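Local coordinates for protein 3'-5'-exonuclease (Saccharomyces cerevisiae, PDB 3E2V) that degrades DNA as a magnesium-dependent TatD-type nuclease, probably cutting double strands internally and removing nucleotides in the 3'-to-5' direction, at residues H253-G257 against C279-T283; N271-N277 against R297-D303. All coordinates share one frame; numbering follows the deposited sequence.

Interaction 1: residues H253-G257 against C279-T283; sequences HSFTG and CSLRT. With MG (magnesium ion), chain E.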
ATOM      1  N   HIS A 253      -5.695   1.195  -1.450  1.00 15.19           N
ATOM      2  CA  HIS A 253      -5.063   0.448  -0.343  1.00 15.57           C
ATOM      3  C   HIS A 253      -5.816   0.646   0.969  1.00 15.00           C
ATOM      4  O   HIS A 253      -6.372   1.720   1.237  1.00 15.69           O
ATOM      5  CB  HIS A 253      -3.563   0.909  -0.243  1.00 16.87           C
ATOM      6  CG  HIS A 253      -2.839   0.609   1.047  1.00 16.20           C
ATOM      7  ND1 HIS A 253      -2.709  -0.663   1.574  1.00 19.11           N
ATOM      8  CD2 HIS A 253      -2.117   1.426   1.862  1.00 18.25           C
ATOM      9  CE1 HIS A 253      -1.980  -0.610   2.679  1.00 21.45           C
ATOM     10  NE2 HIS A 253      -1.615   0.646   2.882  1.00 22.21           N
ATOM     11  N   SER A 254      -5.845  -0.399   1.788  1.00 15.15           N
ATOM     12  CA  SER A 254      -6.233  -0.254   3.196  1.00 15.60           C
ATOM     13  C   SER A 254      -7.573   0.471   3.384  1.00 16.12           C
ATOM     14  O   SER A 254      -7.670   1.452   4.127  1.00 16.95           O
ATOM     15  CB  SER A 254      -5.110   0.461   3.971  1.00 16.38           C
ATOM     16  OG  SER A 254      -5.327   0.325   5.372  1.00 18.26           O
ATOM     17  N   PHE A 255      -8.601  -0.010   2.686  1.00 16.01           N
ATOM     18  CA  PHE A 255      -9.898   0.642   2.712  1.00 15.76           C
ATOM     19  C   PHE A 255     -10.648   0.439   4.027  1.00 17.53           C
ATOM     20  O   PHE A 255     -10.862  -0.699   4.458  1.00 18.44           O
ATOM     21  CB  PHE A 255     -10.769   0.131   1.569  1.00 16.60           C
ATOM     22  CG  PHE A 255     -12.120   0.777   1.541  1.00 16.29           C
ATOM     23  CD1 PHE A 255     -12.247   2.097   1.104  1.00 17.87           C
ATOM     24  CD2 PHE A 255     -13.252   0.103   1.989  1.00 18.52           C
ATOM     25  CE1 PHE A 255     -13.492   2.726   1.078  1.00 19.17           C
ATOM     26  CE2 PHE A 255     -14.512   0.746   1.969  1.00 19.62           C
ATOM     27  CZ  PHE A 255     -14.616   2.048   1.513  1.00 19.19           C
ATOM     28  N   THR A 256     -11.086   1.546   4.636  1.00 19.14           N
ATOM     29  CA  THR A 256     -11.846   1.471   5.897  1.00 20.12           C
ATOM     30  C   THR A 256     -13.067   2.398   5.887  1.00 20.62           C
ATOM     31  O   THR A 256     -13.625   2.716   6.951  1.00 22.80           O
ATOM     32  CB  THR A 256     -10.972   1.846   7.113  1.00 20.43           C
ATOM     33  OG1 THR A 256     -10.535   3.195   6.963  1.00 22.15           O
ATOM     34  CG2 THR A 256      -9.755   0.916   7.241  1.00 20.59           C
ATOM     35  N   GLY A 257     -13.486   2.816   4.696  1.00 19.92           N
ATOM     36  CA  GLY A 257     -14.584   3.767   4.548  1.00 19.45           C
ATOM     37  C   GLY A 257     -15.986   3.188   4.664  1.00 18.85           C
ATOM     38  O   GLY A 257     -16.194   2.008   4.972  1.00 18.54           O
ATOM     39  N   CYS A 279      -7.337  -3.847   9.415  1.00 13.86           N
ATOM     40  CA  CYS A 279      -7.982  -2.576   9.775  1.00 14.79           C
ATOM     41  C   CYS A 279      -9.339  -2.392   9.071  1.00 14.71           C
ATOM     42  O   CYS A 279     -10.237  -1.725   9.601  1.00 15.73           O
ATOM     43  CB  CYS A 279      -7.053  -1.383   9.499  1.00 14.85           C
ATOM     44  SG  CYS A 279      -5.615  -1.285  10.594  1.00 17.06           S
ATOM     45  N   SER A 280      -9.477  -2.990   7.887  1.00 13.76           N
ATOM     46  CA  SER A 280     -10.711  -2.983   7.111  1.00 14.50           C
ATOM     47  C   SER A 280     -11.791  -3.879   7.718  1.00 14.41           C
ATOM     48  O   SER A 280     -12.885  -3.944   7.156  1.00 15.24           O
ATOM     49  CB  SER A 280     -10.437  -3.546   5.708  1.00 14.43           C
ATOM     50  OG  SER A 280      -9.352  -2.876   5.087  1.00 14.34           O
ATOM     51  N   LEU A 281     -11.476  -4.592   8.810  1.00 14.63           N
ATOM     52  CA  LEU A 281     -12.339  -5.685   9.327  1.00 14.60           C
ATOM     53  C   LEU A 281     -12.629  -5.538  10.836  1.00 15.43           C
ATOM     54  O   LEU A 281     -13.012  -6.512  11.513  1.00 15.45           O
ATOM     55  CB  LEU A 281     -11.693  -7.060   9.017  1.00 14.14           C
ATOM     56  CG  LEU A 281     -11.359  -7.374   7.541  1.00 15.55           C
ATOM     57  CD1 LEU A 281     -10.399  -8.561   7.474  1.00 15.47           C
ATOM     58  CD2 LEU A 281     -12.639  -7.640   6.761  1.00 15.44           C
ATOM     59  N   ARG A 282     -12.444  -4.330  11.373  1.00 16.18           N
ATOM     60  CA  ARG A 282     -12.456  -4.142  12.828  1.00 17.16           C
ATOM     61  C   ARG A 282     -13.834  -4.123  13.450  1.00 17.75           C
ATOM     62  O   ARG A 282     -14.024  -4.659  14.547  1.00 17.71           O
ATOM     63  CB  ARG A 282     -11.681  -2.883  13.214  1.00 17.98           C
ATOM     64  CG  ARG A 282     -10.168  -3.105  13.170  1.00 18.85           C
ATOM     65  CD  ARG A 282      -9.407  -1.866  13.544  1.00 24.04           C
ATOM     66  NE  ARG A 282      -9.619  -0.837  12.535  1.00 26.69           N
ATOM     67  CZ  ARG A 282      -8.860   0.242  12.391  1.00 29.39           C
ATOM     68  NH1 ARG A 282      -7.821   0.440  13.195  1.00 29.47           N
ATOM     69  NH2 ARG A 282      -9.156   1.117  11.436  1.00 29.60           N
ATOM     70  N   THR A 283     -14.792  -3.498  12.774  1.00 18.13           N
ATOM     71  CA  THR A 283     -16.152  -3.395  13.321  1.00 18.96           C
ATOM     72  C   THR A 283     -17.168  -4.155  12.478  1.00 18.87           C
ATOM     73  O   THR A 283     -16.901  -4.511  11.323  1.00 17.64           O
ATOM     74  CB  THR A 283     -16.620  -1.938  13.364  1.00 18.88           C
ATOM     75  OG1 THR A 283     -16.848  -1.486  12.020  1.00 21.08           O
ATOM     76  CG2 THR A 283     -15.590  -1.044  14.041  1.00 20.35           C
TER
HETATM   77 MG    MG E 427      -0.668   1.258   4.783  1.00 26.21          MG
HETATM   78  O   HOH W   1      -2.289   1.775   5.855  1.00 37.34           O
HETATM   79  O   HOH W   2     -13.549  -1.907   5.127  1.00 24.05           O
HETATM   80  O   HOH W   3       0.469   1.869   6.390  1.00 32.00           O
HETATM   81  O   HOH W   4       1.119   1.090   3.778  1.00 36.38           O
HETATM   82  O   HOH W   5      -0.995   3.716   4.081  1.00 26.60           O
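Thr256 and Ser280 bring the backbones of two loops closest, with 4.8 Å between Thr256 CA and Ser280 CA, where 253-257 passes residues 279-280, which belong to a 3-10 segment that begins earlier in the chain. One direct hydrogen bond joins them: Ser280 OG donates to Phe255 O at 2.7 Å, coming from above the carbonyl plane. With chi1 at -53° the hydroxyl is turned opposite its own carbonyl carbon and faces Phe255 O; it also bonds Asn277 N within its own turn, bracing that turn while reaching across. A water bridges the same two residues, donating to Phe255 O at 3.0 Å and to Ser280 O. Replacing Ser280 by an alanine removes the hydroxyl and would probably leave Phe255 O without its donor from the facing loop, with the bridging water remaining, and Asn277 N without this partner. Both loops follow strands of the TIM-barrel-like TatD fold, 250-252 and 272-276, and lead into the helices after them, at the end of the barrel that carries the metal site. In the first loop His253 NE2 binds the magnesium ion at 2.2 Å; Ser254 CB sits over one face of the imidazole, whose ND1 is hydrogen-bonded to Glu301 OE2. Thr256 CG2 packs on the turn, 3.6 Å from Cys279 O. The Arg282 guanidinium lays one face over Cys279 CB, while Arg282 NE makes a weak bond back to Cys279 O. Cys279 is itself fixed by a disulfide to Cys307.

Interaction 2: residues N271-N277 against R297-D303; sequences NIFIGVN and RLLLETD. With MG (magnesium ion), chain E.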
ATOM      1  N   ASN A 271     -11.919  -0.248 -13.161  1.00 15.28           N
ATOM      2  CA  ASN A 271     -10.533  -0.622 -12.844  1.00 14.89           C
ATOM      3  C   ASN A 271     -10.094  -0.233 -11.433  1.00 13.89           C
ATOM      4  O   ASN A 271      -8.917  -0.355 -11.106  1.00 13.39           O
ATOM      5  CB  ASN A 271      -9.588  -0.035 -13.897  1.00 15.24           C
ATOM      6  CG  ASN A 271      -9.646  -0.791 -15.225  1.00 19.87           C
ATOM      7  OD1 ASN A 271      -9.971  -1.974 -15.258  1.00 23.63           O
ATOM      8  ND2 ASN A 271      -9.321  -0.101 -16.316  1.00 24.49           N
ATOM      9  N   ILE A 272     -11.047   0.219 -10.616  1.00 13.40           N
ATOM     10  CA  ILE A 272     -10.826   0.431  -9.179  1.00 13.50           C
ATOM     11  C   ILE A 272     -10.867  -0.920  -8.472  1.00 13.68           C
ATOM     12  O   ILE A 272     -11.794  -1.721  -8.676  1.00 14.35           O
ATOM     13  CB  ILE A 272     -11.893   1.376  -8.594  1.00 13.20           C
ATOM     14  CG1 ILE A 272     -11.525   2.833  -8.889  1.00 13.90           C
ATOM     15  CG2 ILE A 272     -12.090   1.157  -7.063  1.00 14.52           C
ATOM     16  CD1 ILE A 272     -10.417   3.411  -8.005  1.00 16.31           C
ATOM     17  N   PHE A 273      -9.843  -1.163  -7.657  1.00 12.54           N
ATOM     18  CA  PHE A 273      -9.785  -2.330  -6.779  1.00 12.56           C
ATOM     19  C   PHE A 273      -9.697  -1.844  -5.349  1.00 12.38           C
ATOM     20  O   PHE A 273      -9.197  -0.742  -5.102  1.00 12.74           O
ATOM     21  CB  PHE A 273      -8.561  -3.202  -7.102  1.00 13.51           C
ATOM     22  CG  PHE A 273      -8.654  -3.879  -8.420  1.00 12.81           C
ATOM     23  CD1 PHE A 273      -9.034  -5.212  -8.489  1.00 14.01           C
ATOM     24  CD2 PHE A 273      -8.405  -3.173  -9.581  1.00 15.03           C
ATOM     25  CE1 PHE A 273      -9.163  -5.843  -9.713  1.00 15.00           C
ATOM     26  CE2 PHE A 273      -8.528  -3.781 -10.825  1.00 14.84           C
ATOM     27  CZ  PHE A 273      -8.918  -5.115 -10.891  1.00 17.05           C
ATOM     28  N   ILE A 274     -10.129  -2.689  -4.411  1.00 11.81           N
ATOM     29  CA  ILE A 274     -10.211  -2.306  -2.998  1.00 12.32           C
ATOM     30  C   ILE A 274      -9.336  -3.238  -2.179  1.00 12.71           C
ATOM     31  O   ILE A 274      -9.549  -4.459  -2.165  1.00 13.31           O
ATOM     32  CB  ILE A 274     -11.664  -2.391  -2.474  1.00 13.30           C
ATOM     33  CG1 ILE A 274     -12.650  -1.604  -3.369  1.00 13.91           C
ATOM     34  CG2 ILE A 274     -11.717  -1.948  -1.027  1.00 13.00           C
ATOM     35  CD1 ILE A 274     -12.440  -0.068  -3.435  1.00 14.60           C
ATOM     36  N   GLY A 275      -8.327  -2.666  -1.518  1.00 12.45           N
ATOM     37  CA  GLY A 275      -7.455  -3.428  -0.619  1.00 12.24           C
ATOM     38  C   GLY A 275      -8.069  -3.594   0.763  1.00 12.42           C
ATOM     39  O   GLY A 275      -8.550  -2.626   1.371  1.00 13.43           O
ATOM     40  N   VAL A 276      -8.038  -4.835   1.251  1.00 12.09           N
ATOM     41  CA  VAL A 276      -8.648  -5.208   2.524  1.00 12.27           C
ATOM     42  C   VAL A 276      -7.590  -5.847   3.422  1.00 12.36           C
ATOM     43  O   VAL A 276      -6.956  -6.836   3.055  1.00 12.93           O
ATOM     44  CB  VAL A 276      -9.805  -6.199   2.279  1.00 11.82           C
ATOM     45  CG1 VAL A 276     -10.365  -6.784   3.598  1.00 14.07           C
ATOM     46  CG2 VAL A 276     -10.917  -5.519   1.487  1.00 13.17           C
ATOM     47  N   ASN A 277      -7.391  -5.241   4.592  1.00 12.65           N
ATOM     48  CA  ASN A 277      -6.498  -5.771   5.606  1.00 12.72           C
ATOM     49  C   ASN A 277      -7.242  -5.845   6.944  1.00 13.51           C
ATOM     50  O   ASN A 277      -8.450  -5.618   7.001  1.00 13.62           O
ATOM     51  CB  ASN A 277      -5.244  -4.888   5.721  1.00 12.76           C
ATOM     52  CG  ASN A 277      -5.570  -3.435   6.054  1.00 14.56           C
ATOM     53  OD1 ASN A 277      -6.440  -3.149   6.884  1.00 15.28           O
ATOM     54  ND2 ASN A 277      -4.853  -2.513   5.440  1.00 13.43           N
ATOM     55  N   ARG A 297     -12.806  -7.800  -7.323  1.00 15.41           N
ATOM     56  CA  ARG A 297     -12.212  -6.474  -7.197  1.00 15.22           C
ATOM     57  C   ARG A 297     -11.589  -6.244  -5.828  1.00 15.35           C
ATOM     58  O   ARG A 297     -11.156  -5.134  -5.515  1.00 15.70           O
ATOM     59  CB  ARG A 297     -13.245  -5.411  -7.550  1.00 16.48           C
ATOM     60  CG  ARG A 297     -13.621  -5.509  -9.054  1.00 18.94           C
ATOM     61  CD  ARG A 297     -14.733  -4.603  -9.436  1.00 22.59           C
ATOM     62  NE  ARG A 297     -14.254  -3.230  -9.453  1.00 21.29           N
ATOM     63  CZ  ARG A 297     -15.013  -2.172  -9.685  1.00 21.57           C
ATOM     64  NH1 ARG A 297     -16.326  -2.296  -9.927  1.00 21.74           N
ATOM     65  NH2 ARG A 297     -14.457  -0.978  -9.662  1.00 17.54           N
ATOM     66  N   LEU A 298     -11.507  -7.314  -5.044  1.00 14.24           N
ATOM     67  CA  LEU A 298     -10.992  -7.273  -3.672  1.00 14.49           C
ATOM     68  C   LEU A 298      -9.573  -7.814  -3.680  1.00 14.88           C
ATOM     69  O   LEU A 298      -9.316  -8.897  -4.218  1.00 15.77           O
ATOM     70  CB  LEU A 298     -11.888  -8.160  -2.787  1.00 15.21           C
ATOM     71  CG  LEU A 298     -11.689  -8.122  -1.265  1.00 16.12           C
ATOM     72  CD1 LEU A 298     -13.050  -8.417  -0.635  1.00 19.45           C
ATOM     73  CD2 LEU A 298     -10.626  -9.109  -0.777  1.00 18.01           C
ATOM     74  N   LEU A 299      -8.648  -7.065  -3.076  1.00 13.91           N
ATOM     75  CA  LEU A 299      -7.269  -7.530  -2.916  1.00 13.20           C
ATOM     76  C   LEU A 299      -6.936  -7.636  -1.444  1.00 13.10           C
ATOM     77  O   LEU A 299      -7.469  -6.882  -0.634  1.00 14.17           O
ATOM     78  CB  LEU A 299      -6.287  -6.568  -3.595  1.00 12.69           C
ATOM     79  CG  LEU A 299      -6.621  -6.257  -5.057  1.00 14.11           C
ATOM     80  CD1 LEU A 299      -5.612  -5.260  -5.586  1.00 16.92           C
ATOM     81  CD2 LEU A 299      -6.652  -7.522  -5.937  1.00 15.31           C
ATOM     82  N   LEU A 300      -6.082  -8.597  -1.093  1.00 12.36           N
ATOM     83  CA  LEU A 300      -5.755  -8.842   0.314  1.00 12.59           C
ATOM     84  C   LEU A 300      -4.394  -8.256   0.659  1.00 12.52           C
ATOM     85  O   LEU A 300      -3.470  -8.235  -0.168  1.00 12.76           O
ATOM     86  CB  LEU A 300      -5.730 -10.353   0.578  1.00 12.71           C
ATOM     87  CG  LEU A 300      -7.040 -11.102   0.360  1.00 13.25           C
ATOM     88  CD1 LEU A 300      -6.821 -12.621   0.474  1.00 13.78           C
ATOM     89  CD2 LEU A 300      -8.020 -10.626   1.410  1.00 16.14           C
ATOM     90  N   GLU A 301      -4.264  -7.813   1.908  1.00 12.64           N
ATOM     91  CA  GLU A 301      -3.029  -7.208   2.401  1.00 12.57           C
ATOM     92  C   GLU A 301      -3.024  -7.298   3.899  1.00 12.63           C
ATOM     93  O   GLU A 301      -4.085  -7.468   4.523  1.00 12.38           O
ATOM     94  CB  GLU A 301      -2.901  -5.731   1.995  1.00 13.91           C
ATOM     95  CG  GLU A 301      -4.238  -5.021   1.829  1.00 13.27           C
ATOM     96  CD  GLU A 301      -4.115  -3.505   1.942  1.00 15.04           C
ATOM     97  OE1 GLU A 301      -3.569  -3.028   2.954  1.00 15.74           O
ATOM     98  OE2 GLU A 301      -4.586  -2.807   1.031  1.00 15.31           O
ATOM     99  N   THR A 302      -1.829  -7.204   4.482  1.00 12.55           N
ATOM    100  CA  THR A 302      -1.728  -7.164   5.947  1.00 13.04           C
ATOM    101  C   THR A 302      -1.531  -5.757   6.500  1.00 13.30           C
ATOM    102  O   THR A 302      -1.953  -5.455   7.625  1.00 12.82           O
ATOM    103  CB  THR A 302      -0.567  -8.028   6.514  1.00 13.05           C
ATOM    104  OG1 THR A 302       0.694  -7.577   5.984  1.00 13.78           O
ATOM    105  CG2 THR A 302      -0.790  -9.515   6.259  1.00 13.06           C
ATOM    106  N   ASP A 303      -0.885  -4.879   5.726  1.00 12.45           N
ATOM    107  CA  ASP A 303      -0.394  -3.583   6.250  1.00 12.66           C
ATOM    108  C   ASP A 303       0.622  -3.784   7.372  1.00 12.72           C
ATOM    109  O   ASP A 303       0.873  -2.853   8.157  1.00 12.93           O
ATOM    110  CB  ASP A 303      -1.545  -2.653   6.687  1.00 12.68           C
ATOM    111  CG  ASP A 303      -1.171  -1.193   6.575  1.00 16.10           C
ATOM    112  OD1 ASP A 303      -0.471  -0.830   5.595  1.00 14.79           O
ATOM    113  OD2 ASP A 303      -1.581  -0.404   7.460  1.00 20.41           O
TER
HETATM  114 MG    MG E 427      -0.668   1.258   4.783  1.00 26.21          MG
HETATM  115  O   HOH W   3       0.469   1.869   6.390  1.00 32.00           O
HETATM  116  O   HOH W   1      -2.289   1.775   5.855  1.00 37.34           O
HETATM  117  O   HOH W   4       1.119   1.090   3.778  1.00 36.38           O
HETATM  118  O   HOH W   5      -0.995   3.716   4.081  1.00 26.60           O
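Strands 272-276 and 298-300 are the two parallel strands of a beta-alpha-beta unit, connected through helix 284-291, and their pairing runs from Arg297 to Glu301. Ile274 N donates to Arg297 O at 2.9 Å, Leu299 N to Ile274 O, Val276 N to Leu299 O and Glu301 N to Val276 O, the alternation expected of parallel pairing. Before the strands pair, Arg297 bends at chi3 (73°) and grips Ile272 O side-on with NE (3.0 Å) and NH2 (2.9 Å), the oxygen lying close to the guanidinium plane. Val276 CG2 meets Leu298 CG at 3.9 Å on one sheet face; elsewhere, Phe273 CB meets Leu299 CD1. Beyond the strands, Asn277 ND2 donates to Glu301 OE1 at 2.8 Å from above the carboxylate plane, with the Asn277 amide and Glu301 carboxylate planes 75° apart. Glu301 OE2 comes to 3.4 Å from Gly275 CA, where any side chain would collide with it, and also accepts from Ser254 N. Asp303 OD1 binds the magnesium ion at 2.2 Å and accepts from Asn20, while OD2 takes a hydrogen bond from a metal-bound water. Metal ligands carried just past the C-terminal ends of parallel barrel strands are characteristic of the metallo-dependent hydrolase superfamily.

How the interactions relate
Interaction 2 is the buried one, a parallel strand pairing held mainly by backbone bonds and flanked by apolar side chains. Interaction 1 is smaller and only partly buried, joining the loops that follow strands 250-252 and 272-276 through a single direct hydrogen bond, a water and methyl packing. Segment 279-283 follows 271-277 after a single residue, so one strand and the loop after it serve the two contacts in turn. They meet at the metal: His253 of interaction 1 and Asp303 of interaction 2 bind one magnesium ion. Ser254 OG also bonds Asn277 ND2, while Phe255 packs on Ile274.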